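Local structure of Rho GTPase-activating protein 5 (Homo sapiens, 5U4V) at residues D7-G15 and I42-D51; A105-L113 and A162-N173. The protein probably regulates Rho-family GTPases as a GTPase-activating protein, and the piece described here is one of its pseudoGTPase domains, built on a G-domain fold. All coordinates share one frame; numbering follows the deposited sequence.

Contact 1: D7-G15 and I42-D51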
loop_
_atom_site.group_PDB
_atom_site.type_symbol
_atom_site.label_atom_id
_atom_site.label_comp_id
_atom_site.label_asym_id
_atom_site.label_seq_id
_atom_site.Cartn_x
_atom_site.Cartn_y
_atom_site.Cartn_z
ATOM N N ASP A 7 2.784 15.324 9.827
ATOM C CA ASP A 7 3.819 14.350 10.252
ATOM C C ASP A 7 3.222 13.046 10.784
ATOM O O ASP A 7 3.935 12.117 11.075
ATOM C CB ASP A 7 4.709 14.981 11.313
ATOM C CG ASP A 7 5.873 14.087 11.709
ATOM O OD1 ASP A 7 5.983 12.936 11.197
ATOM O OD2 ASP A 7 6.678 14.551 12.549
ATOM N N LYS A 8 1.909 12.990 10.907
ATOM C CA LYS A 8 1.236 11.769 11.238
ATOM C C LYS A 8 0.501 11.362 9.995
ATOM O O LYS A 8 -0.216 12.159 9.425
ATOM C CB LYS A 8 0.249 11.974 12.354
ATOM C CG LYS A 8 -0.575 10.725 12.636
ATOM C CD LYS A 8 -1.251 10.815 13.993
ATOM C CE LYS A 8 -1.604 9.447 14.524
ATOM N NZ LYS A 8 -1.478 9.360 16.003
ATOM N N VAL A 9 0.706 10.130 9.564
ATOM C CA VAL A 9 0.088 9.697 8.347
ATOM C C VAL A 9 -0.771 8.489 8.620
ATOM O O VAL A 9 -0.372 7.595 9.338
ATOM C CB VAL A 9 1.137 9.388 7.275
ATOM C CG1 VAL A 9 0.463 8.979 5.966
ATOM C CG2 VAL A 9 2.030 10.597 7.062
ATOM N N ASN A 10 -1.969 8.500 8.089
ATOM C CA ASN A 10 -2.864 7.380 8.282
ATOM C C ASN A 10 -2.695 6.438 7.140
ATOM O O ASN A 10 -3.150 6.718 6.048
ATOM C CB ASN A 10 -4.298 7.859 8.333
ATOM C CG ASN A 10 -4.808 7.953 9.756
ATOM O OD1 ASN A 10 -4.592 7.042 10.529
ATOM N ND2 ASN A 10 -5.512 9.042 10.098
ATOM N N LEU A 11 -2.037 5.321 7.363
ATOM C CA LEU A 11 -1.780 4.435 6.254
ATOM C C LEU A 11 -2.649 3.239 6.302
ATOM O O LEU A 11 -2.353 2.285 7.017
ATOM C CB LEU A 11 -0.341 3.974 6.261
ATOM C CG LEU A 11 0.486 4.648 5.204
ATOM C CD1 LEU A 11 1.949 4.242 5.358
ATOM C CD2 LEU A 11 -0.083 4.160 3.888
ATOM N N PHE A 12 -3.706 3.260 5.528
ATOM C CA PHE A 12 -4.528 2.082 5.396
ATOM C C PHE A 12 -3.823 1.034 4.526
ATOM O O PHE A 12 -3.009 1.365 3.639
ATOM C CB PHE A 12 -5.885 2.446 4.800
ATOM C CG PHE A 12 -6.655 3.470 5.605
ATOM C CD1 PHE A 12 -7.493 3.068 6.647
ATOM C CD2 PHE A 12 -6.572 4.835 5.296
ATOM C CE1 PHE A 12 -8.226 4.005 7.383
ATOM C CE2 PHE A 12 -7.316 5.779 6.010
ATOM C CZ PHE A 12 -8.148 5.364 7.056
ATOM N N ILE A 13 -4.120 -0.234 4.811
ATOM C CA ILE A 13 -3.512 -1.343 4.098
ATOM C C ILE A 13 -4.590 -2.366 3.749
ATOM O O ILE A 13 -5.178 -3.002 4.657
ATOM C CB ILE A 13 -2.384 -2.049 4.904
ATOM C CG1 ILE A 13 -1.191 -1.122 5.143
ATOM C CG2 ILE A 13 -1.914 -3.301 4.172
ATOM C CD1 ILE A 13 -0.134 -1.684 6.113
ATOM N N LEU A 14 -4.814 -2.538 2.437
ATOM C CA LEU A 14 -5.737 -3.536 1.896
ATOM C C LEU A 14 -5.033 -4.823 1.575
ATOM O O LEU A 14 -3.890 -4.822 1.077
ATOM C CB LEU A 14 -6.357 -3.031 0.635
ATOM C CG LEU A 14 -7.611 -2.193 0.784
ATOM C CD1 LEU A 14 -7.737 -1.330 -0.458
ATOM C CD2 LEU A 14 -8.815 -3.132 0.908
ATOM N N GLY A 15 -5.690 -5.931 1.873
ATOM C CA GLY A 15 -5.110 -7.235 1.613
ATOM C C GLY A 15 -6.188 -8.248 1.855
ATOM O O GLY A 15 -7.139 -8.003 2.605
ATOM N N ILE A 42 11.493 11.394 10.763
ATOM C CA ILE A 42 10.817 10.541 11.682
ATOM C C ILE A 42 9.364 10.756 11.478
ATOM O O ILE A 42 8.870 11.863 11.617
ATOM C CB ILE A 42 11.223 10.839 13.129
ATOM C CG1 ILE A 42 12.686 10.490 13.333
ATOM C CG2 ILE A 42 10.409 10.005 14.081
ATOM C CD1 ILE A 42 13.389 11.349 14.365
ATOM N N TYR A 43 8.676 9.684 11.137
ATOM C CA TYR A 43 7.252 9.762 10.828
ATOM C C TYR A 43 6.507 8.997 11.895
ATOM O O TYR A 43 6.959 7.907 12.314
ATOM C CB TYR A 43 6.963 9.156 9.450
ATOM C CG TYR A 43 7.633 9.873 8.292
ATOM C CD1 TYR A 43 8.959 9.573 7.918
ATOM C CD2 TYR A 43 6.927 10.829 7.530
ATOM C CE1 TYR A 43 9.568 10.228 6.854
ATOM C CE2 TYR A 43 7.525 11.470 6.451
ATOM C CZ TYR A 43 8.848 11.166 6.125
ATOM O OH TYR A 43 9.456 11.841 5.087
ATOM N N GLU A 44 5.376 9.537 12.341
ATOM C CA GLU A 44 4.457 8.676 13.062
ATOM C C GLU A 44 3.406 8.116 12.119
ATOM O O GLU A 44 2.548 8.838 11.653
ATOM C CB GLU A 44 3.863 9.322 14.329
ATOM C CG GLU A 44 3.254 10.704 14.175
ATOM C CD GLU A 44 2.433 11.088 15.400
ATOM O OE1 GLU A 44 1.701 10.210 15.932
ATOM O OE2 GLU A 44 2.511 12.264 15.831
ATOM N N LEU A 45 3.507 6.835 11.834
ATOM C CA LEU A 45 2.560 6.168 10.958
ATOM C C LEU A 45 1.541 5.394 11.779
ATOM O O LEU A 45 1.872 4.728 12.764
ATOM C CB LEU A 45 3.300 5.224 10.023
ATOM C CG LEU A 45 4.290 5.976 9.121
ATOM C CD1 LEU A 45 5.154 5.031 8.330
ATOM C CD2 LEU A 45 3.513 6.904 8.180
ATOM N N ASP A 46 0.290 5.491 11.369
ATOM C CA ASP A 46 -0.747 4.627 11.903
ATOM C C ASP A 46 -1.160 3.660 10.834
ATOM O O ASP A 46 -1.971 3.973 9.976
ATOM C CB ASP A 46 -1.956 5.450 12.399
ATOM C CG ASP A 46 -1.665 6.228 13.664
ATOM O OD1 ASP A 46 -0.607 6.046 14.308
ATOM O OD2 ASP A 46 -2.515 7.060 14.035
ATOM N N LEU A 47 -0.648 2.446 10.920
ATOM C CA LEU A 47 -0.979 1.414 9.958
ATOM C C LEU A 47 -2.255 0.704 10.325
ATOM O O LEU A 47 -2.351 0.019 11.343
ATOM C CB LEU A 47 0.166 0.421 9.801
ATOM C CG LEU A 47 1.387 1.174 9.250
ATOM C CD1 LEU A 47 2.618 0.288 9.266
ATOM C CD2 LEU A 47 1.168 1.809 7.875
ATOM N N ARG A 48 -3.247 0.864 9.467
ATOM C CA ARG A 48 -4.545 0.273 9.695
ATOM C C ARG A 48 -4.871 -0.727 8.608
ATOM O O ARG A 48 -5.351 -0.341 7.545
ATOM C CB ARG A 48 -5.594 1.369 9.685
ATOM C CG ARG A 48 -5.490 2.361 10.814
ATOM C CD ARG A 48 -6.650 3.332 10.778
ATOM N NE ARG A 48 -6.520 4.303 11.845
ATOM C CZ ARG A 48 -7.300 5.377 11.995
ATOM N NH1 ARG A 48 -8.302 5.632 11.154
ATOM N NH2 ARG A 48 -7.087 6.212 13.005
ATOM N N PRO A 49 -4.683 -2.020 8.871
ATOM C CA PRO A 49 -5.139 -3.040 7.901
ATOM C C PRO A 49 -6.645 -3.122 7.883
ATOM O O PRO A 49 -7.267 -2.957 8.911
ATOM C CB PRO A 49 -4.549 -4.358 8.430
ATOM C CG PRO A 49 -3.612 -3.977 9.485
ATOM C CD PRO A 49 -4.019 -2.635 10.024
ATOM N N VAL A 50 -7.215 -3.360 6.717
ATOM C CA VAL A 50 -8.656 -3.272 6.523
ATOM C C VAL A 50 -9.215 -4.442 5.735
ATOM O O VAL A 50 -8.541 -5.010 4.879
ATOM C CB VAL A 50 -9.034 -1.987 5.765
ATOM C CG1 VAL A 50 -8.821 -0.753 6.632
ATOM C CG2 VAL A 50 -8.255 -1.870 4.468
ATOM N N ASP A 51 -10.461 -4.803 5.977
ATOM C CA ASP A 51 -11.095 -5.692 5.016
ATOM C C ASP A 51 -12.542 -5.280 4.778
ATOM O O ASP A 51 -13.060 -4.446 5.517
ATOM C CB ASP A 51 -10.985 -7.128 5.484
ATOM C CG ASP A 51 -10.957 -8.112 4.340
ATOM O OD1 ASP A 51 -11.777 -7.953 3.399
ATOM O OD2 ASP A 51 -10.149 -9.058 4.397
#

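Contact 2: A105-L113 and A162-N173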
loop_
_atom_site.group_PDB
_atom_site.type_symbol
_atom_site.label_atom_id
_atom_site.label_comp_id
_atom_site.label_asym_id
_atom_site.label_seq_id
_atom_site.Cartn_x
_atom_site.Cartn_y
_atom_site.Cartn_z
ATOM N N ALA A 105 -9.167 10.947 -6.904
ATOM C CA ALA A 105 -8.104 11.062 -7.900
ATOM C C ALA A 105 -6.745 11.258 -7.245
ATOM O O ALA A 105 -5.728 10.793 -7.758
ATOM C CB ALA A 105 -8.385 12.207 -8.866
ATOM N N ASN A 106 -6.739 11.955 -6.120
ATOM C CA ASN A 106 -5.497 12.218 -5.419
ATOM C C ASN A 106 -5.255 11.342 -4.241
ATOM O O ASN A 106 -4.377 11.657 -3.453
ATOM C CB ASN A 106 -5.470 13.651 -4.958
ATOM C CG ASN A 106 -5.408 14.590 -6.100
ATOM O OD1 ASN A 106 -4.469 14.551 -6.903
ATOM N ND2 ASN A 106 -6.418 15.441 -6.202
ATOM N N LEU A 107 -6.024 10.260 -4.105
ATOM C CA LEU A 107 -5.865 9.398 -2.948
ATOM C C LEU A 107 -4.630 8.502 -3.106
ATOM O O LEU A 107 -4.631 7.607 -3.929
ATOM C CB LEU A 107 -7.108 8.573 -2.690
ATOM C CG LEU A 107 -6.960 7.831 -1.367
ATOM C CD1 LEU A 107 -7.363 8.829 -0.309
ATOM C CD2 LEU A 107 -7.686 6.481 -1.275
ATOM N N PRO A 108 -3.627 8.717 -2.261
ATOM C CA PRO A 108 -2.303 8.114 -2.423
ATOM C C PRO A 108 -2.322 6.602 -2.276
ATOM O O PRO A 108 -2.136 6.052 -1.170
ATOM C CB PRO A 108 -1.483 8.730 -1.283
ATOM C CG PRO A 108 -2.246 9.944 -0.870
ATOM C CD PRO A 108 -3.695 9.587 -1.079
ATOM N N PHE A 109 -2.538 5.933 -3.389
ATOM C CA PHE A 109 -2.445 4.479 -3.405
ATOM C C PHE A 109 -0.971 4.081 -3.644
ATOM O O PHE A 109 -0.197 4.894 -4.099
ATOM C CB PHE A 109 -3.336 3.884 -4.515
ATOM C CG PHE A 109 -4.810 3.870 -4.223
ATOM C CD1 PHE A 109 -5.368 2.969 -3.282
ATOM C CD2 PHE A 109 -5.684 4.695 -4.938
ATOM C CE1 PHE A 109 -6.749 2.926 -3.066
ATOM C CE2 PHE A 109 -7.071 4.656 -4.710
ATOM C CZ PHE A 109 -7.605 3.772 -3.780
ATOM N N THR A 110 -0.601 2.852 -3.296
ATOM C CA THR A 110 0.621 2.199 -3.760
ATOM C C THR A 110 0.335 0.713 -3.753
ATOM O O THR A 110 -0.224 0.175 -2.759
ATOM C CB THR A 110 1.868 2.512 -2.877
ATOM O OG1 THR A 110 2.166 3.903 -2.975
ATOM C CG2 THR A 110 3.147 1.685 -3.340
ATOM N N LEU A 111 0.667 0.062 -4.859
ATOM C CA LEU A 111 0.405 -1.351 -5.006
ATOM C C LEU A 111 1.634 -2.133 -4.638
ATOM O O LEU A 111 2.678 -1.923 -5.211
ATOM C CB LEU A 111 -0.063 -1.714 -6.437
ATOM C CG LEU A 111 -1.380 -1.082 -6.894
ATOM C CD1 LEU A 111 -1.628 -1.405 -8.371
ATOM C CD2 LEU A 111 -2.577 -1.523 -6.048
ATOM N N ILE A 112 1.457 -3.114 -3.753
ATOM C CA ILE A 112 2.548 -3.924 -3.341
ATOM C C ILE A 112 2.379 -5.361 -3.710
ATOM O O ILE A 112 1.511 -6.008 -3.183
ATOM C CB ILE A 112 2.845 -3.794 -1.840
ATOM C CG1 ILE A 112 3.293 -2.356 -1.531
ATOM C CG2 ILE A 112 3.941 -4.758 -1.428
ATOM C CD1 ILE A 112 3.180 -2.028 -0.062
ATOM N N LEU A 113 3.258 -5.879 -4.575
ATOM C CA LEU A 113 3.277 -7.284 -4.806
ATOM C C LEU A 113 4.276 -7.967 -3.876
ATOM O O LEU A 113 5.486 -7.748 -3.973
ATOM C CB LEU A 113 3.570 -7.581 -6.273
ATOM C CG LEU A 113 3.862 -9.025 -6.672
ATOM C CD1 LEU A 113 2.699 -9.979 -6.406
ATOM C CD2 LEU A 113 4.235 -9.053 -8.151
ATOM N N ALA A 162 8.176 1.515 -0.979
ATOM C CA ALA A 162 6.709 1.581 -0.914
ATOM C C ALA A 162 6.272 2.720 -0.021
ATOM O O ALA A 162 5.323 3.449 -0.350
ATOM C CB ALA A 162 6.152 0.271 -0.370
ATOM N N LEU A 163 6.968 2.847 1.108
ATOM C CA LEU A 163 6.674 3.883 2.088
ATOM C C LEU A 163 6.986 5.262 1.543
ATOM O O LEU A 163 6.165 6.179 1.686
ATOM C CB LEU A 163 7.428 3.644 3.367
ATOM C CG LEU A 163 6.773 2.625 4.296
ATOM C CD1 LEU A 163 7.776 2.288 5.416
ATOM C CD2 LEU A 163 5.433 3.157 4.860
ATOM N N ARG A 164 8.131 5.403 0.869
ATOM C CA ARG A 164 8.429 6.680 0.295
ATOM C C ARG A 164 7.548 6.990 -0.899
ATOM O O ARG A 164 7.263 8.151 -1.185
ATOM C CB ARG A 164 9.906 6.841 0.029
ATOM C CG ARG A 164 10.479 5.955 -1.035
ATOM C CD ARG A 164 11.909 6.392 -1.319
ATOM N NE ARG A 164 12.794 6.147 -0.201
ATOM C CZ ARG A 164 13.494 5.039 -0.017
ATOM N NH1 ARG A 164 13.437 4.042 -0.878
ATOM N NH2 ARG A 164 14.307 4.948 1.036
ATOM N N GLY A 165 7.055 5.940 -1.555
ATOM C CA GLY A 165 6.017 6.101 -2.550
ATOM C C GLY A 165 4.833 6.909 -1.991
ATOM O O GLY A 165 4.559 8.030 -2.470
ATOM N N VAL A 166 4.151 6.359 -0.986
ATOM C CA VAL A 166 2.949 6.972 -0.425
ATOM C C VAL A 166 3.249 8.349 0.138
ATOM O O VAL A 166 2.518 9.278 -0.131
ATOM C CB VAL A 166 2.295 6.117 0.690
ATOM C CG1 VAL A 166 1.151 6.855 1.352
ATOM C CG2 VAL A 166 1.743 4.861 0.111
ATOM N N LEU A 167 4.342 8.458 0.897
ATOM C CA LEU A 167 4.741 9.713 1.514
ATOM C C LEU A 167 5.110 10.833 0.549
ATOM O O LEU A 167 4.870 11.985 0.850
ATOM C CB LEU A 167 5.884 9.482 2.481
ATOM C CG LEU A 167 5.528 8.778 3.800
ATOM C CD1 LEU A 167 6.757 8.141 4.386
ATOM C CD2 LEU A 167 4.894 9.726 4.819
ATOM N N GLU A 168 5.692 10.504 -0.597
ATOM C CA GLU A 168 6.022 11.525 -1.572
ATOM C C GLU A 168 4.771 11.966 -2.329
ATOM O O GLU A 168 4.703 13.110 -2.796
ATOM C CB GLU A 168 7.103 11.042 -2.539
ATOM C CG GLU A 168 8.477 10.890 -1.906
ATOM C CD GLU A 168 9.543 10.268 -2.843
ATOM O OE1 GLU A 168 9.229 9.859 -4.019
ATOM O OE2 GLU A 168 10.725 10.170 -2.378
ATOM N N SER A 169 3.803 11.059 -2.440
ATOM C CA SER A 169 2.529 11.368 -3.046
ATOM C C SER A 169 1.702 12.266 -2.128
ATOM O O SER A 169 1.158 13.273 -2.574
ATOM C CB SER A 169 1.735 10.095 -3.340
ATOM O OG SER A 169 2.372 9.288 -4.257
ATOM N N VAL A 170 1.627 11.875 -0.851
ATOM C CA VAL A 170 1.016 12.673 0.230
ATOM C C VAL A 170 1.618 14.079 0.246
ATOM O O VAL A 170 0.895 15.083 0.280
ATOM C CB VAL A 170 1.181 12.011 1.617
ATOM C CG1 VAL A 170 0.660 12.952 2.728
ATOM C CG2 VAL A 170 0.454 10.668 1.691
ATOM N N LYS A 171 2.944 14.136 0.210
ATOM C CA LYS A 171 3.662 15.402 0.176
ATOM C C LYS A 171 3.263 16.213 -1.053
ATOM O O LYS A 171 3.112 17.428 -0.938
ATOM C CB LYS A 171 5.161 15.167 0.210
ATOM C CG LYS A 171 5.984 16.405 0.488
ATOM C CD LYS A 171 7.373 16.007 0.972
ATOM C CE LYS A 171 7.301 14.956 2.084
ATOM N NZ LYS A 171 8.687 14.530 2.391
ATOM N N HIS A 172 3.076 15.537 -2.196
ATOM C CA HIS A 172 2.680 16.224 -3.423
ATOM C C HIS A 172 1.298 16.848 -3.305
ATOM O O HIS A 172 1.120 17.987 -3.732
ATOM C CB HIS A 172 2.742 15.316 -4.673
ATOM C CG HIS A 172 2.337 16.022 -5.942
ATOM N ND1 HIS A 172 3.203 16.810 -6.674
ATOM C CD2 HIS A 172 1.148 16.077 -6.593
ATOM C CE1 HIS A 172 2.565 17.330 -7.709
ATOM N NE2 HIS A 172 1.313 16.898 -7.688
ATOM N N ASN A 173 0.342 16.130 -2.719
ATOM C CA ASN A 173 -1.039 16.643 -2.583
ATOM C C ASN A 173 -1.177 17.948 -1.792
ATOM O O ASN A 173 -2.156 18.687 -1.975
ATOM C CB ASN A 173 -1.952 15.570 -1.976
ATOM C CG ASN A 173 -2.263 14.446 -2.938
ATOM O OD1 ASN A 173 -1.897 14.485 -4.114
ATOM N ND2 ASN A 173 -2.990 13.453 -2.452
#

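Contact 1: D7-G15 and I42-D51
Strands 8-14 and 42-50 run parallel, their axes 4.5 Å apart at closest approach and 26° between their directions, joined by backbone hydrogen bonds from Glu44 N to Asp7 O through to Val50 N to Ile13 O. The straightest is Asp46 N to Val9 O, 3.0 Å with 177° at the hydrogen. From Lys8 to Arg48, the face carrying Lys8, Asn10, Phe12 and Arg48 has polar or mixed meetings. Lys8 NZ forms a salt bridge with Glu44 OE1 at 3.3 Å, a weak one as a hydrogen bond, and its approach to Asp46 is less certain. Asn10 OD1 sits over the centre of the Arg48 guanidinium, 3.4 Å above its plane. The Arg48 chain is extended from CG to NE alongside Phe12, and Phe12 CE1 lies 3.8 Å from Arg48 CD; the planes of the ring and the guanidinium are 81° apart. This face turns apolar where Leu14 CG meets Val50 CG2, under helix 78-96. On the face carrying Val9, Leu11, Ile13, Leu45 and Leu47, Leu45 CD2 packs against Val9 CB at 3.6 Å. Helix 19-28 covers Ile13 and Leu47, helix 156-173 Val9 and Leu11. Such chemistry implies a two-sided strand pair: charge and partial exposure along Lys8-Arg48, burial under helices elsewhere.

Contact 2: A105-L113 and A162-N173
Helix 156-173 lies against one face of the mixed, mainly parallel central sheet of the G domain, and contact 2 is its packing on strand 109-114 and the turn that leads into it. Strand 109-113 and helix 162-173 run nearly antiparallel, at 168° between their directions, with axes 8.0 Å apart. Nearest the start of the helical segment, Ile112 CD1 touches Ala162 CB at 3.8 Å; the small methyl lets the isoleucine tip meet the helix directly. Two residues earlier in the strand, Thr110 turns OG1 to the side of its own backbone N (chi1 -65°), where it donates to Phe109 O at 2.8 Å. That satisfies the buried hydroxyl within its own strand, while Val166 CG2 packs against the same oxygen at 3.3 Å. Pro108, the centre of an inverse gamma turn, has its ring directed at the helix: CG meets Val170 CG2 at 3.8 Å, and CB faces Val166 CG1 and Ser169 CB. Ser169 OG bonds back to Gly165 O at 3.1 Å, so this carbonyl accepts from both the hydroxyl and the backbone N of Ser169. Toward the end of the helix, Asn173 ND2 donates to Asn106 O, though the geometry of this bond is doubtful; the side-chain amides of Asn106 and Asn173 are turned 75° from each other. Val166 also touches Phe72 of strand 69-75. A last helix of the domain running antiparallel to the neighbouring strand and covering one face of the sheet is consistent with the alpha/beta fold of small GTPases, here in a pseudoGTPase.

Both contacts build on the same sheet, where strand 69-75 separates strand 8-14 from strand 109-114, and helix 156-173 ties them together. Leu163 CD2 packs on Leu11 CD1 at 3.7 Å, and Leu167 CD2 reaches Tyr43 CE2 at 3.6 Å, so the helix that covers strand 109-113 in contact 2 also covers part of the apolar face of contact 1. Contact 1 is partly buried and strand-to-strand: backbone hydrogen bonds carry it, with charged groups on its more exposed face. Contact 2 is mostly buried and strand-to-helix, relying mainly on aliphatic side chains, among them Pro108, Ile112 and two valines, with a single hydrogen bond between the segments near the helix end.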